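Local coordinates for DUF269-containing protein (Cyanothece sp. ATCC 51142, PDB 3NJ2) that is of unknown function but, as a member of the DUF269 family, is associated with nitrogen fixation, at residues V112-A122 with S133-R141. Numbering follows the deposited sequence.
Sequences VDLNHEGFGWA and SRSLRDAHR
Leu-136, on the outermost strand of this chain's sheet (129-136), reaches across strand 120-126, over the Trp-121/Ala-122 peptide, to the side chains of strand 109-114. Its CG stands anti to the carbonyl carbon (chi1 -54°), which lays CD1 3.9 Å from Ala-122 CB and equally near Val-112 CG1. Leu-114 crosses Leu-136 at about a right angle, its CD2 3.7 Å from Leu-136 CB and its CD1 on the Ala-139 methyl. Helix 83-104 covers this apolar face, Ile-89 touching Val-112 and Leu-114, and Phe-93 touching Ala-122. Cutting Leu-136 back to an alanine would probably open a gap between Val-112 and Ala-122, leaving both without the isobutyl group that joins them.

On the face bearing Trp-121 and Ser-135, the indole lies with one face under Ser-135 CB, and a water 3.2 Å above the ring plane, over its centre, donates to Gly-120 O and hydrogen-bonds Ser-135 OG. Phe-119 brings CD1 obliquely to 3.3 Å from Leu-136 O, with Arg-137 CB at its ring edge. Trp-121 meets Trp-125 of the second subunit edge-to-face at the dimer interface.

Paired bonds between Gly-120 and Leu-136 and between Ala-122 and Arg-134 join the antiparallel strands. Ala-139 N reaches a lone pair of Gly-118 O, 2.9 Å away, and His-140 turns its ring edge to Gly-118, CE1 3.6 Å from CA. With positive phi (82°) and His-140 and Ala-139 so close, Gly-118 CA has no space for a side chain. Asn-115 OD1 grips Phe-119 N and, weakly, Glu-117 N, bracing the type I turn; His-140 NE2 is bound by Gly-79 O. Backbone bonds set the strand register, apolar contacts tie the three strands on the face turned to helix 83-104, and a shared water bridges strands on the opposite face.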
loop_
_atom_site.group_PDB
_atom_site.type_symbol
_atom_site.label_atom_id
_atom_site.label_comp_id
_atom_site.label_asym_id
_atom_site.label_seq_id
_atom_site.Cartn_x
_atom_site.Cartn_y
_atom_site.Cartn_z
ATOM N N VAL B 112 -4.032 -0.224 -2.873
ATOM C CA VAL B 112 -3.943 -1.599 -3.402
ATOM C C VAL B 112 -2.548 -1.778 -4.029
ATOM O O VAL B 112 -2.176 -1.069 -5.003
ATOM C CB VAL B 112 -5.105 -1.973 -4.362
ATOM C CG1 VAL B 112 -4.849 -3.332 -5.022
ATOM C CG2 VAL B 112 -6.489 -1.881 -3.659
ATOM N N ASP B 113 -1.725 -2.600 -3.398
ATOM C CA ASP B 113 -0.386 -2.773 -3.879
ATOM C C ASP B 113 -0.242 -4.236 -4.360
ATOM O O ASP B 113 -0.462 -5.183 -3.608
ATOM C CB ASP B 113 0.587 -2.544 -2.763
ATOM C CG ASP B 113 2.060 -2.608 -3.214
ATOM O OD1 ASP B 113 2.434 -1.984 -4.247
ATOM O OD2 ASP B 113 2.860 -3.218 -2.560
ATOM N N LEU B 114 0.051 -4.375 -5.655
ATOM C CA LEU B 114 0.259 -5.691 -6.251
ATOM C C LEU B 114 1.544 -5.821 -7.003
ATOM O O LEU B 114 1.967 -4.896 -7.719
ATOM C CB LEU B 114 -0.957 -6.066 -7.168
ATOM C CG LEU B 114 -2.331 -6.173 -6.438
ATOM C CD1 LEU B 114 -3.650 -6.059 -7.337
ATOM C CD2 LEU B 114 -2.406 -7.538 -5.620
ATOM N N ASN B 115 2.180 -6.999 -6.905
ATOM C CA ASN B 115 3.382 -7.280 -7.680
ATOM C C ASN B 115 3.009 -7.915 -9.026
ATOM O O ASN B 115 1.868 -8.140 -9.353
ATOM C CB ASN B 115 4.436 -8.048 -6.861
ATOM C CG ASN B 115 4.017 -9.499 -6.581
ATOM O OD1 ASN B 115 3.014 -9.980 -7.091
ATOM N ND2 ASN B 115 4.763 -10.178 -5.705
ATOM N N HIS B 116 4.039 -8.184 -9.841
ATOM C CA HIS B 116 3.775 -8.836 -11.106
ATOM C C HIS B 116 3.052 -10.223 -10.979
ATOM O O HIS B 116 2.384 -10.710 -11.909
ATOM C CB HIS B 116 5.101 -8.979 -11.867
ATOM C CG HIS B 116 5.941 -10.127 -11.422
ATOM N ND1 HIS B 116 5.957 -11.345 -12.083
ATOM C CD2 HIS B 116 6.808 -10.248 -10.386
ATOM C CE1 HIS B 116 6.799 -12.158 -11.467
ATOM N NE2 HIS B 116 7.309 -11.525 -10.421
ATOM N N GLU B 117 3.182 -10.892 -9.823
ATOM C CA GLU B 117 2.552 -12.191 -9.630
ATOM C C GLU B 117 1.108 -12.113 -9.245
ATOM O O GLU B 117 0.483 -13.137 -9.037
ATOM C CB GLU B 117 3.281 -12.999 -8.518
ATOM C CG GLU B 117 4.720 -13.021 -8.708
ATOM C CD GLU B 117 5.542 -13.386 -7.472
ATOM O OE1 GLU B 117 5.017 -13.402 -6.315
ATOM O OE2 GLU B 117 6.765 -13.643 -7.691
ATOM N N GLY B 118 0.561 -10.892 -9.098
ATOM C CA GLY B 118 -0.814 -10.801 -8.604
ATOM C C GLY B 118 -0.942 -10.898 -7.102
ATOM O O GLY B 118 -2.024 -11.183 -6.617
ATOM N N PHE B 119 0.190 -10.680 -6.433
ATOM C CA PHE B 119 0.189 -10.883 -4.971
ATOM C C PHE B 119 0.439 -9.544 -4.250
ATOM O O PHE B 119 1.269 -8.755 -4.714
ATOM C CB PHE B 119 1.262 -11.965 -4.508
ATOM C CG PHE B 119 1.351 -12.061 -3.038
ATOM C CD1 PHE B 119 0.552 -12.915 -2.298
ATOM C CD2 PHE B 119 2.286 -11.230 -2.410
ATOM C CE1 PHE B 119 0.714 -12.892 -0.890
ATOM C CE2 PHE B 119 2.437 -11.200 -1.058
ATOM C CZ PHE B 119 1.649 -12.030 -0.331
ATOM N N GLY B 120 -0.243 -9.288 -3.116
ATOM C CA GLY B 120 0.110 -8.034 -2.369
ATOM C C GLY B 120 -0.949 -7.810 -1.311
ATOM O O GLY B 120 -1.392 -8.763 -0.595
ATOM N N TRP B 121 -1.354 -6.544 -1.193
ATOM C CA TRP B 121 -2.199 -6.110 -0.091
ATOM C C TRP B 121 -3.248 -5.081 -0.513
ATOM O O TRP B 121 -2.938 -4.252 -1.377
ATOM C CB TRP B 121 -1.339 -5.386 0.904
ATOM C CG TRP B 121 -0.418 -6.268 1.666
ATOM C CD1 TRP B 121 0.951 -6.439 1.444
ATOM C CD2 TRP B 121 -0.758 -7.106 2.781
ATOM N NE1 TRP B 121 1.458 -7.366 2.327
ATOM C CE2 TRP B 121 0.470 -7.737 3.193
ATOM C CE3 TRP B 121 -1.903 -7.324 3.519
ATOM C CZ2 TRP B 121 0.507 -8.639 4.270
ATOM C CZ3 TRP B 121 -1.872 -8.237 4.574
ATOM C CH2 TRP B 121 -0.650 -8.901 4.904
ATOM N N ALA B 122 -4.413 -5.147 0.117
ATOM C CA ALA B 122 -5.386 -4.069 0.086
ATOM C C ALA B 122 -5.414 -3.495 1.495
ATOM O O ALA B 122 -5.710 -4.217 2.448
ATOM C CB ALA B 122 -6.729 -4.606 -0.327
ATOM N N SER B 133 -6.995 -4.778 6.252
ATOM C CA SER B 133 -5.582 -5.096 5.907
ATOM C C SER B 133 -5.591 -6.511 5.343
ATOM O O SER B 133 -5.272 -7.498 6.081
ATOM C CB SER B 133 -4.575 -4.887 7.039
ATOM O OG SER B 133 -5.125 -5.385 8.241
ATOM N N ARG B 134 -5.921 -6.596 4.045
ATOM C CA ARG B 134 -6.261 -7.838 3.343
ATOM C C ARG B 134 -5.150 -8.309 2.394
ATOM O O ARG B 134 -4.744 -7.615 1.474
ATOM C CB ARG B 134 -7.547 -7.639 2.558
ATOM C CG ARG B 134 -8.073 -8.896 2.020
ATOM C CD ARG B 134 -9.583 -8.753 1.925
ATOM N NE ARG B 134 -10.134 -9.949 1.309
ATOM C CZ ARG B 134 -10.641 -10.975 1.985
ATOM N NH1 ARG B 134 -10.702 -10.970 3.320
ATOM N NH2 ARG B 134 -11.134 -12.001 1.298
ATOM N N SER B 135 -4.676 -9.540 2.611
ATOM C CA SER B 135 -3.709 -10.172 1.681
ATOM C C SER B 135 -4.432 -10.598 0.404
ATOM O O SER B 135 -5.485 -11.268 0.507
ATOM C CB SER B 135 -3.198 -11.408 2.398
ATOM O OG SER B 135 -2.236 -12.094 1.600
ATOM N N LEU B 136 -3.913 -10.129 -0.742
ATOM C CA LEU B 136 -4.405 -10.375 -2.090
ATOM C C LEU B 136 -3.482 -11.353 -2.823
ATOM O O LEU B 136 -2.250 -11.279 -2.708
ATOM C CB LEU B 136 -4.446 -9.094 -2.942
ATOM C CG LEU B 136 -5.226 -7.976 -2.279
ATOM C CD1 LEU B 136 -5.106 -6.704 -3.147
ATOM C CD2 LEU B 136 -6.656 -8.425 -1.954
ATOM N N ARG B 137 -4.070 -12.352 -3.464
ATOM C CA ARG B 137 -3.292 -13.333 -4.187
ATOM C C ARG B 137 -4.055 -13.573 -5.511
ATOM O O ARG B 137 -5.333 -13.464 -5.531
ATOM C CB ARG B 137 -3.066 -14.640 -3.336
ATOM C CG ARG B 137 -4.240 -15.468 -3.127
ATOM C CD ARG B 137 -3.931 -16.776 -2.314
ATOM N NE ARG B 137 -5.097 -17.630 -2.326
ATOM C CZ ARG B 137 -5.436 -18.527 -1.401
ATOM N NH1 ARG B 137 -4.701 -18.737 -0.313
ATOM N NH2 ARG B 137 -6.550 -19.223 -1.578
ATOM N N ASP B 138 -3.308 -13.929 -6.583
ATOM C CA ASP B 138 -3.952 -14.289 -7.894
ATOM C C ASP B 138 -4.870 -13.146 -8.305
ATOM O O ASP B 138 -5.984 -13.421 -8.758
ATOM C CB ASP B 138 -4.790 -15.599 -7.751
ATOM C CG ASP B 138 -3.913 -16.768 -7.233
ATOM O OD1 ASP B 138 -2.655 -16.642 -7.321
ATOM O OD2 ASP B 138 -4.496 -17.699 -6.715
ATOM N N ALA B 139 -4.377 -11.885 -8.135
ATOM C CA ALA B 139 -5.273 -10.723 -8.271
ATOM C C ALA B 139 -5.866 -10.623 -9.677
ATOM O O ALA B 139 -6.981 -10.098 -9.868
ATOM C CB ALA B 139 -4.541 -9.510 -7.953
ATOM N N HIS B 140 -5.184 -11.178 -10.682
ATOM C CA HIS B 140 -5.734 -11.143 -12.080
ATOM C C HIS B 140 -7.128 -11.788 -12.102
ATOM O O HIS B 140 -7.949 -11.431 -12.974
ATOM C CB HIS B 140 -4.831 -11.955 -13.046
ATOM C CG HIS B 140 -3.388 -11.576 -13.006
ATOM N ND1 HIS B 140 -2.608 -11.548 -11.855
ATOM C CD2 HIS B 140 -2.584 -11.137 -14.002
ATOM C CE1 HIS B 140 -1.375 -11.163 -12.170
ATOM N NE2 HIS B 140 -1.348 -10.872 -13.466
ATOM N N ARG B 141 -7.387 -12.803 -11.256
ATOM C CA ARG B 141 -8.651 -13.588 -11.170
ATOM C C ARG B 141 -9.722 -12.970 -10.236
ATOM O O ARG B 141 -10.646 -13.687 -9.843
ATOM C CB ARG B 141 -8.305 -14.959 -10.672
ATOM C CG ARG B 141 -7.352 -15.694 -11.654
ATOM C CD ARG B 141 -7.099 -17.145 -11.213
ATOM N NE ARG B 141 -6.117 -17.695 -12.155
ATOM C CZ ARG B 141 -5.457 -18.837 -11.949
ATOM N NH1 ARG B 141 -5.652 -19.515 -10.818
ATOM N NH2 ARG B 141 -4.652 -19.299 -12.896
HETATM O O HOH W 1 -0.240 -10.333 1.408
#